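Local structure of glutathione S-transferase 2 (Onchocerca volvulus, 1TU7) at residues A[2-7]-A[27-32]; A[15-20]-A[65-70]. The protein catalyses the conjugation of glutathione to electrophilic compounds as a Pi-class homodimer and appears to be central to the parasite's detoxification system. One frame throughout, in Å; residues are numbered along the deposited sequence.

Contact 1. Residues A[2-7]-A[27-32]; sequences SYKLTY and KFIDDR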
ATOM      1  N   SER A   2     -13.397 -17.408  15.539  1.00 18.75           N
ATOM      2  CA  SER A   2     -13.995 -16.610  14.480  1.00 19.30           C
ATOM      3  C   SER A   2     -13.016 -15.824  13.611  1.00 17.98           C
ATOM      4  O   SER A   2     -13.379 -15.406  12.500  1.00 20.04           O
ATOM      5  CB  SER A   2     -15.040 -15.666  15.047  1.00 20.15           C
ATOM      6  OG  SER A   2     -14.458 -14.558  15.700  1.00 25.88           O
ATOM      7  N   TYR A   3     -11.797 -15.614  14.101  1.00 16.45           N
ATOM      8  CA  TYR A   3     -10.735 -15.008  13.318  1.00 15.05           C
ATOM      9  C   TYR A   3      -9.801 -16.088  12.830  1.00 14.37           C
ATOM     10  O   TYR A   3      -9.311 -16.908  13.594  1.00 14.56           O
ATOM     11  CB  TYR A   3      -9.927 -14.009  14.138  1.00 14.51           C
ATOM     12  CG  TYR A   3     -10.645 -12.763  14.565  1.00 14.11           C
ATOM     13  CD1 TYR A   3     -11.219 -12.683  15.802  1.00 16.19           C
ATOM     14  CD2 TYR A   3     -10.724 -11.666  13.742  1.00 14.88           C
ATOM     15  CE1 TYR A   3     -11.853 -11.550  16.231  1.00 17.10           C
ATOM     16  CE2 TYR A   3     -11.375 -10.518  14.153  1.00 16.33           C
ATOM     17  CZ  TYR A   3     -11.939 -10.467  15.412  1.00 15.14           C
ATOM     18  OH  TYR A   3     -12.597  -9.348  15.879  1.00 14.99           O
ATOM     19  N   LYS A   4      -9.502 -16.071  11.542  1.00 13.86           N
ATOM     20  CA  LYS A   4      -8.537 -16.986  10.946  1.00 13.75           C
ATOM     21  C   LYS A   4      -7.671 -16.186   9.998  1.00 13.35           C
ATOM     22  O   LYS A   4      -8.182 -15.486   9.138  1.00 14.35           O
ATOM     23  CB  LYS A   4      -9.208 -18.138  10.202  1.00 14.52           C
ATOM     24  CG  LYS A   4      -8.226 -19.025   9.501  1.00 16.33           C
ATOM     25  CD  LYS A   4      -8.783 -20.365   9.117  1.00 21.39           C
ATOM     26  CE  LYS A   4      -9.747 -20.283   8.036  1.00 22.72           C
ATOM     27  NZ  LYS A   4     -10.302 -21.659   7.779  1.00 25.16           N
ATOM     28  N   LEU A   5      -6.362 -16.310  10.130  1.00 12.43           N
ATOM     29  CA  LEU A   5      -5.427 -15.669   9.228  1.00 12.67           C
ATOM     30  C   LEU A   5      -4.715 -16.733   8.449  1.00 13.12           C
ATOM     31  O   LEU A   5      -4.032 -17.588   9.045  1.00 13.62           O
ATOM     32  CB  LEU A   5      -4.420 -14.842  10.015  1.00 12.78           C
ATOM     33  CG  LEU A   5      -3.399 -14.069   9.182  1.00 12.92           C
ATOM     34  CD1 LEU A   5      -4.059 -12.887   8.476  1.00 14.38           C
ATOM     35  CD2 LEU A   5      -2.273 -13.604  10.069  1.00 14.10           C
ATOM     36  N   THR A   6      -4.845 -16.674   7.134  1.00 12.18           N
ATOM     37  CA  THR A   6      -4.255 -17.649   6.230  1.00 12.81           C
ATOM     38  C   THR A   6      -3.077 -17.003   5.524  1.00 13.11           C
ATOM     39  O   THR A   6      -3.221 -15.964   4.880  1.00 13.24           O
ATOM     40  CB  THR A   6      -5.308 -18.136   5.244  1.00 13.39           C
ATOM     41  OG1 THR A   6      -6.339 -18.804   5.985  1.00 14.88           O
ATOM     42  CG2 THR A   6      -4.726 -19.172   4.287  1.00 14.76           C
ATOM     43  N   TYR A   7      -1.901 -17.610   5.677  1.00 13.23           N
ATOM     44  CA  TYR A   7      -0.695 -17.161   5.008  1.00 13.52           C
ATOM     45  C   TYR A   7       0.268 -18.335   4.931  1.00 14.11           C
ATOM     46  O   TYR A   7       0.003 -19.409   5.443  1.00 15.22           O
ATOM     47  CB  TYR A   7      -0.036 -15.991   5.767  1.00 13.70           C
ATOM     48  CG  TYR A   7       1.041 -15.259   4.994  1.00 12.46           C
ATOM     49  CD1 TYR A   7       2.361 -15.268   5.434  1.00 13.74           C
ATOM     50  CD2 TYR A   7       0.763 -14.604   3.813  1.00 12.56           C
ATOM     51  CE1 TYR A   7       3.362 -14.617   4.752  1.00 14.26           C
ATOM     52  CE2 TYR A   7       1.764 -13.930   3.115  1.00 13.41           C
ATOM     53  CZ  TYR A   7       3.065 -13.927   3.606  1.00 12.89           C
ATOM     54  OH  TYR A   7       4.081 -13.278   2.952  1.00 15.36           O
ATOM     55  N   LYS A  27      -7.723 -13.820  19.963  1.00 15.48           N
ATOM     56  CA  LYS A  27      -7.428 -15.192  19.627  1.00 15.54           C
ATOM     57  C   LYS A  27      -7.832 -15.476  18.203  1.00 15.67           C
ATOM     58  O   LYS A  27      -8.885 -15.051  17.734  1.00 16.07           O
ATOM     59  CB  LYS A  27      -8.110 -16.157  20.597  1.00 16.49           C
ATOM     60  CG  LYS A  27      -7.894 -15.828  22.045  1.00 17.14           C
ATOM     61  CD  LYS A  27      -6.465 -15.869  22.438  1.00 20.09           C
ATOM     62  CE  LYS A  27      -6.425 -15.992  23.978  1.00 23.36           C
ATOM     63  NZ  LYS A  27      -5.104 -15.851  24.598  1.00 27.88           N
ATOM     64  N   PHE A  28      -6.947 -16.154  17.491  1.00 15.11           N
ATOM     65  CA  PHE A  28      -7.136 -16.469  16.084  1.00 13.78           C
ATOM     66  C   PHE A  28      -6.513 -17.806  15.686  1.00 14.30           C
ATOM     67  O   PHE A  28      -5.560 -18.308  16.324  1.00 15.30           O
ATOM     68  CB  PHE A  28      -6.589 -15.330  15.192  1.00 13.77           C
ATOM     69  CG  PHE A  28      -5.078 -15.235  15.165  1.00 12.38           C
ATOM     70  CD1 PHE A  28      -4.377 -14.700  16.228  1.00 13.19           C
ATOM     71  CD2 PHE A  28      -4.373 -15.651  14.040  1.00 11.51           C
ATOM     72  CE1 PHE A  28      -2.991 -14.601  16.181  1.00 12.87           C
ATOM     73  CE2 PHE A  28      -2.989 -15.562  13.998  1.00 12.97           C
ATOM     74  CZ  PHE A  28      -2.305 -15.020  15.072  1.00 13.74           C
ATOM     75  N   ILE A  29      -7.047 -18.373  14.603  1.00 14.19           N
ATOM     76  CA  ILE A  29      -6.432 -19.524  13.946  1.00 13.99           C
ATOM     77  C   ILE A  29      -5.323 -19.004  13.056  1.00 13.76           C
ATOM     78  O   ILE A  29      -5.581 -18.243  12.124  1.00 13.95           O
ATOM     79  CB  ILE A  29      -7.439 -20.331  13.113  1.00 14.33           C
ATOM     80  CG1 ILE A  29      -8.515 -20.948  14.018  1.00 16.26           C
ATOM     81  CG2 ILE A  29      -6.730 -21.402  12.344  1.00 15.68           C
ATOM     82  CD1 ILE A  29      -9.754 -21.282  13.259  1.00 17.93           C
ATOM     83  N   ASP A  30      -4.090 -19.380  13.384  1.00 14.49           N
ATOM     84  CA  ASP A  30      -2.911 -19.069  12.562  1.00 14.56           C
ATOM     85  C   ASP A  30      -2.754 -20.162  11.534  1.00 15.09           C
ATOM     86  O   ASP A  30      -2.174 -21.199  11.825  1.00 16.63           O
ATOM     87  CB  ASP A  30      -1.667 -18.873  13.444  1.00 14.64           C
ATOM     88  CG  ASP A  30      -0.561 -18.160  12.729  1.00 16.94           C
ATOM     89  OD1 ASP A  30       0.609 -18.232  13.183  1.00 20.40           O
ATOM     90  OD2 ASP A  30      -0.779 -17.466  11.723  1.00 14.99           O
ATOM     91  N   ASP A  31      -3.398 -19.972  10.386  1.00 15.04           N
ATOM     92  CA  ASP A  31      -3.516 -20.980   9.352  1.00 15.26           C
ATOM     93  C   ASP A  31      -2.345 -20.853   8.388  1.00 16.04           C
ATOM     94  O   ASP A  31      -2.375 -20.057   7.462  1.00 15.50           O
ATOM     95  CB  ASP A  31      -4.873 -20.796   8.647  1.00 15.18           C
ATOM     96  CG  ASP A  31      -5.123 -21.776   7.550  1.00 17.41           C
ATOM     97  OD1 ASP A  31      -5.865 -21.441   6.592  1.00 18.07           O
ATOM     98  OD2 ASP A  31      -4.654 -22.921   7.588  1.00 20.47           O
ATOM     99  N   ARG A  32      -1.307 -21.631   8.658  1.00 16.36           N
ATOM    100  CA  ARG A  32      -0.047 -21.553   7.938  1.00 16.88           C
ATOM    101  C   ARG A  32      -0.006 -22.644   6.900  1.00 19.25           C
ATOM    102  O   ARG A  32       0.032 -23.845   7.270  1.00 21.61           O
ATOM    103  CB  ARG A  32       1.097 -21.717   8.916  1.00 16.28           C
ATOM    104  CG  ARG A  32       1.052 -20.688  10.001  1.00 16.43           C
ATOM    105  CD  ARG A  32       2.030 -20.922  11.149  1.00 18.82           C
ATOM    106  NE  ARG A  32       3.365 -20.458  10.797  1.00 21.42           N
ATOM    107  CZ  ARG A  32       3.863 -19.262  11.105  1.00 18.44           C
ATOM    108  NH1 ARG A  32       3.132 -18.364  11.741  1.00 17.84           N
ATOM    109  NH2 ARG A  32       5.090 -18.967  10.743  1.00 19.36           N
TER
HETATM  110  O   HOH W   1     -11.299 -15.797  17.266  1.00 24.21           O
HETATM  111  O   HOH W   2      -8.254 -23.512   6.901  1.00 46.20           O
HETATM  112  O   HOH W   3      -0.980 -17.705   8.990  1.00 14.57           O
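T6 and D31 lie side by side on one face of two parallel strands and point the same way, their CA atoms 4.6 Å apart. The hydroxyl OG1 of T6 donates a 2.7 Å hydrogen bond to OD1 of D31, meeting the carboxylate on its anti side. The T6 torsion sets this up: OG1 is anti to the carbonyl carbon (chi1 -63°), while the methyl CG2 also rests near OD1. On the same face K4 runs its aliphatic chain obliquely across I29 and D31, CG lying 3.9 Å from CB of D31. A long, flexible lysine suits this place, because the methylenes pack while the bend at chi3 (71°) brings the amine to a water that joins NZ to OD1 of D31, weakly on the aspartate side.

The other face is apolar where L5 and F28 meet, CB of L5 standing 4.1 Å from CD2 of the ring; helix 15-23 covers both side chains. Beneath them the backbones alternate as donor and acceptor: I29 N to Y3 O, L5 N to I29 O, D31 N to L5 O and Y7 N to D31 O. The last of these bonds holds the backbone N of Y7, a residue that touches bound glutathione. The hydroxyl of T6 bonds D31 directly, while the amine of K4, its NZ 4.6 Å from OD1 of D31 and beyond a salt bridge, would add a weaker stabilisation of its negative charge.

Contact 2. Residues A[15-20]-A[65-70]; sequences EPIRLF and AILRHL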
ATOM      1  N   GLU A  15       3.170 -11.103   9.161  1.00 11.78           N
ATOM      2  CA  GLU A  15       3.643 -11.015  10.528  1.00 11.01           C
ATOM      3  C   GLU A  15       3.128  -9.770  11.247  1.00 11.50           C
ATOM      4  O   GLU A  15       2.792  -9.865  12.432  1.00 11.32           O
ATOM      5  CB  GLU A  15       5.143 -11.151  10.631  1.00 11.53           C
ATOM      6  CG  GLU A  15       5.628 -11.468  12.028  1.00 10.84           C
ATOM      7  CD  GLU A  15       5.270 -12.860  12.483  1.00 12.34           C
ATOM      8  OE1 GLU A  15       4.800 -13.680  11.681  1.00 13.08           O
ATOM      9  OE2 GLU A  15       5.482 -13.131  13.683  1.00 13.82           O
ATOM     10  N   PRO A  16       3.048  -8.593  10.628  1.00 11.34           N
ATOM     11  CA  PRO A  16       2.496  -7.448  11.370  1.00 10.94           C
ATOM     12  C   PRO A  16       1.081  -7.693  11.833  1.00 11.32           C
ATOM     13  O   PRO A  16       0.690  -7.178  12.896  1.00 11.82           O
ATOM     14  CB  PRO A  16       2.594  -6.298  10.400  1.00 11.73           C
ATOM     15  CG  PRO A  16       3.736  -6.692   9.537  1.00 11.85           C
ATOM     16  CD  PRO A  16       3.585  -8.180   9.311  1.00 11.82           C
ATOM     17  N   ILE A  17       0.301  -8.442  11.044  1.00 10.88           N
ATOM     18  CA  ILE A  17      -1.071  -8.792  11.442  1.00 10.88           C
ATOM     19  C   ILE A  17      -1.055  -9.764  12.620  1.00 11.44           C
ATOM     20  O   ILE A  17      -1.786  -9.609  13.589  1.00 11.91           O
ATOM     21  CB  ILE A  17      -1.863  -9.323  10.258  1.00 11.02           C
ATOM     22  CG1 ILE A  17      -1.940  -8.284   9.112  1.00 11.83           C
ATOM     23  CG2 ILE A  17      -3.235  -9.771  10.714  1.00 10.84           C
ATOM     24  CD1 ILE A  17      -2.165  -8.914   7.760  1.00 12.40           C
ATOM     25  N   ARG A  18      -0.241 -10.800  12.535  1.00 11.36           N
ATOM     26  CA  ARG A  18      -0.083 -11.714  13.662  1.00 11.17           C
ATOM     27  C   ARG A  18       0.310 -10.959  14.915  1.00 11.74           C
ATOM     28  O   ARG A  18      -0.223 -11.201  15.985  1.00 12.22           O
ATOM     29  CB  ARG A  18       0.972 -12.755  13.336  1.00 11.54           C
ATOM     30  CG  ARG A  18       0.580 -13.731  12.260  1.00 12.45           C
ATOM     31  CD  ARG A  18       1.589 -14.774  12.035  1.00 13.03           C
ATOM     32  NE  ARG A  18       1.303 -15.665  10.907  1.00 12.74           N
ATOM     33  CZ  ARG A  18       2.131 -15.890   9.909  1.00 12.56           C
ATOM     34  NH1 ARG A  18       3.262 -15.243   9.800  1.00 13.47           N
ATOM     35  NH2 ARG A  18       1.788 -16.767   8.968  1.00 13.04           N
ATOM     36  N   LEU A  19       1.239 -10.020  14.798  1.00 11.27           N
ATOM     37  CA  LEU A  19       1.704  -9.265  15.953  1.00 11.70           C
ATOM     38  C   LEU A  19       0.567  -8.448  16.556  1.00 11.90           C
ATOM     39  O   LEU A  19       0.444  -8.379  17.768  1.00 11.24           O
ATOM     40  CB  LEU A  19       2.886  -8.370  15.587  1.00 11.84           C
ATOM     41  CG  LEU A  19       4.187  -9.105  15.262  1.00 11.49           C
ATOM     42  CD1 LEU A  19       5.170  -8.258  14.475  1.00 12.68           C
ATOM     43  CD2 LEU A  19       4.840  -9.615  16.557  1.00 13.00           C
ATOM     44  N   PHE A  20      -0.229  -7.785  15.710  1.00 11.77           N
ATOM     45  CA  PHE A  20      -1.415  -7.052  16.156  1.00 11.00           C
ATOM     46  C   PHE A  20      -2.323  -7.949  17.003  1.00 11.43           C
ATOM     47  O   PHE A  20      -2.672  -7.607  18.117  1.00 12.18           O
ATOM     48  CB  PHE A  20      -2.140  -6.475  14.933  1.00 10.68           C
ATOM     49  CG  PHE A  20      -3.367  -5.665  15.236  1.00 10.67           C
ATOM     50  CD1 PHE A  20      -3.424  -4.346  14.816  1.00 13.12           C
ATOM     51  CD2 PHE A  20      -4.485  -6.192  15.843  1.00 12.25           C
ATOM     52  CE1 PHE A  20      -4.543  -3.573  15.030  1.00 12.79           C
ATOM     53  CE2 PHE A  20      -5.615  -5.394  16.054  1.00 12.22           C
ATOM     54  CZ  PHE A  20      -5.627  -4.087  15.640  1.00 12.81           C
ATOM     55  N   ALA A  65      -5.280  -3.616   4.030  1.00 11.56           N
ATOM     56  CA  ALA A  65      -6.719  -3.542   4.296  1.00 11.58           C
ATOM     57  C   ALA A  65      -7.089  -4.354   5.534  1.00 11.13           C
ATOM     58  O   ALA A  65      -7.926  -3.949   6.314  1.00 12.54           O
ATOM     59  CB  ALA A  65      -7.533  -4.028   3.100  1.00 12.21           C
ATOM     60  N   ILE A  66      -6.421  -5.489   5.717  1.00 12.34           N
ATOM     61  CA  ILE A  66      -6.631  -6.321   6.896  1.00 11.84           C
ATOM     62  C   ILE A  66      -6.240  -5.538   8.135  1.00 12.46           C
ATOM     63  O   ILE A  66      -6.996  -5.460   9.109  1.00 11.63           O
ATOM     64  CB  ILE A  66      -5.819  -7.643   6.797  1.00 11.27           C
ATOM     65  CG1 ILE A  66      -6.335  -8.545   5.671  1.00 11.68           C
ATOM     66  CG2 ILE A  66      -5.843  -8.369   8.148  1.00 11.19           C
ATOM     67  CD1 ILE A  66      -5.391  -9.673   5.279  1.00 12.57           C
ATOM     68  N   LEU A  67      -5.053  -4.956   8.101  1.00 12.12           N
ATOM     69  CA  LEU A  67      -4.568  -4.198   9.245  1.00 12.94           C
ATOM     70  C   LEU A  67      -5.481  -3.020   9.593  1.00 13.41           C
ATOM     71  O   LEU A  67      -5.771  -2.785  10.764  1.00 12.77           O
ATOM     72  CB  LEU A  67      -3.150  -3.725   8.971  1.00 15.54           C
ATOM     73  CG  LEU A  67      -1.973  -3.776   9.899  1.00 22.28           C
ATOM     74  CD1 LEU A  67      -2.010  -4.916  10.896  1.00 20.13           C
ATOM     75  CD2 LEU A  67      -0.759  -3.847   8.960  1.00 22.54           C
ATOM     76  N   ARG A  68      -5.916  -2.260   8.591  1.00 13.04           N
ATOM     77  CA  ARG A  68      -6.793  -1.115   8.876  1.00 13.61           C
ATOM     78  C   ARG A  68      -8.164  -1.546   9.366  1.00 13.46           C
ATOM     79  O   ARG A  68      -8.771  -0.890  10.191  1.00 14.66           O
ATOM     80  CB  ARG A  68      -6.926  -0.196   7.661  1.00 13.48           C
ATOM     81  CG  ARG A  68      -5.693   0.657   7.477  1.00 16.56           C
ATOM     82  CD  ARG A  68      -5.771   1.602   6.314  1.00 16.59           C
ATOM     83  NE  ARG A  68      -5.600   0.905   5.076  1.00 15.13           N
ATOM     84  CZ  ARG A  68      -4.433   0.628   4.523  1.00 15.99           C
ATOM     85  NH1 ARG A  68      -3.308   1.011   5.174  1.00 21.51           N
ATOM     86  NH2 ARG A  68      -4.359  -0.027   3.390  1.00 17.00           N
ATOM     87  N   HIS A  69      -8.678  -2.671   8.873  1.00 12.59           N
ATOM     88  CA  HIS A  69      -9.933  -3.179   9.381  1.00 12.41           C
ATOM     89  C   HIS A  69      -9.820  -3.558  10.851  1.00 12.40           C
ATOM     90  O   HIS A  69     -10.651  -3.203  11.663  1.00 13.20           O
ATOM     91  CB  HIS A  69     -10.393  -4.372   8.553  1.00 11.83           C
ATOM     92  CG  HIS A  69     -11.431  -5.202   9.204  1.00 12.29           C
ATOM     93  ND1 HIS A  69     -12.759  -4.857   9.206  1.00 13.57           N
ATOM     94  CD2 HIS A  69     -11.344  -6.382   9.876  1.00 12.45           C
ATOM     95  CE1 HIS A  69     -13.451  -5.785   9.842  1.00 14.97           C
ATOM     96  NE2 HIS A  69     -12.620  -6.728  10.245  1.00 14.17           N
ATOM     97  N   LEU A  70      -8.773  -4.301  11.193  1.00 12.30           N
ATOM     98  CA  LEU A  70      -8.566  -4.655  12.577  1.00 12.16           C
ATOM     99  C   LEU A  70      -8.374  -3.407  13.448  1.00 12.81           C
ATOM    100  O   LEU A  70      -8.903  -3.333  14.571  1.00 12.72           O
ATOM    101  CB  LEU A  70      -7.375  -5.583  12.695  1.00 12.69           C
ATOM    102  CG  LEU A  70      -7.608  -7.012  12.201  1.00 13.63           C
ATOM    103  CD1 LEU A  70      -6.270  -7.725  12.211  1.00 13.95           C
ATOM    104  CD2 LEU A  70      -8.618  -7.719  13.063  1.00 14.15           C
TER
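The thioredoxin-like N-terminal domain of the glutathione transferase packs two helices, 15-23 and 63-73, together here, and the contact is made chiefly by I17 and F20 from the first against I66, L67 and L70 from the second. The segments run nearly parallel, at 17°, with axes 10.0 Å apart, a spacing that branched and aromatic side chains fill. No hydrogen bond joins them.

I17 sits among all three partners: its longer branch, CG1 and CD1, serves L67 and I66, and CG2 serves L70 and also lies near I66. Its CD1 meets CG2 of I66 at 3.7 Å, the two side chains crossing at about a right angle; CG1 rests against CD1 of L67 at 3.8 Å; and CG2, anti to the backbone N, approaches CD1 of L70. Beta-branching suits isoleucine to this place, since carbon leaves CB in two directions. L67 answers mainly with CD1, which lies against I17 and near CD1 of F20, while CD2 is the branch nearest CB of P16. I17 also touches L5 of strand 3-8 and P51 of the glutathione pocket, which ties the helix pair to the sheet and the neighbourhood of the site.

Two arginines beside the contact are engaged in charge pairs. R18 pairs with E15 one turn back, NH1 to OE1 at 2.9 Å, and R68 forms a salt bridge to D88 of the second subunit, so helix 63-73 faces the dimer interface as well as this core.

F20 closes the packing at the far end of the segments. Its CG is anti to the backbone N (chi1 -179°), which extends the ring across to L70. There CB of L70 sits over one face in a CH-pi contact, 4.0 Å from the ring centroid and 24° off the normal.

Overall arrangement
Both contacts belong to the N-terminal domain, their centres about 11 Å apart. Along the chain the segments alternate: strand 3-8, helix 15-23, strand 29-33 and, after the other two strands, helix 63-73. Contact 1 joins the two parallel strands of a beta-alpha-beta unit at one side of the four-stranded sheet; contact 2 sets the unit's connecting helix beside helix 63-73. R18 links them directly: its NE forms a salt bridge with OD2 of D30 at 2.9 Å, and its CG packs on CD2 of L5. Sheet, crossover helix and dimer-facing helix are thereby connected, with Y7 and S63 of the glutathione site lying on or beside these elements.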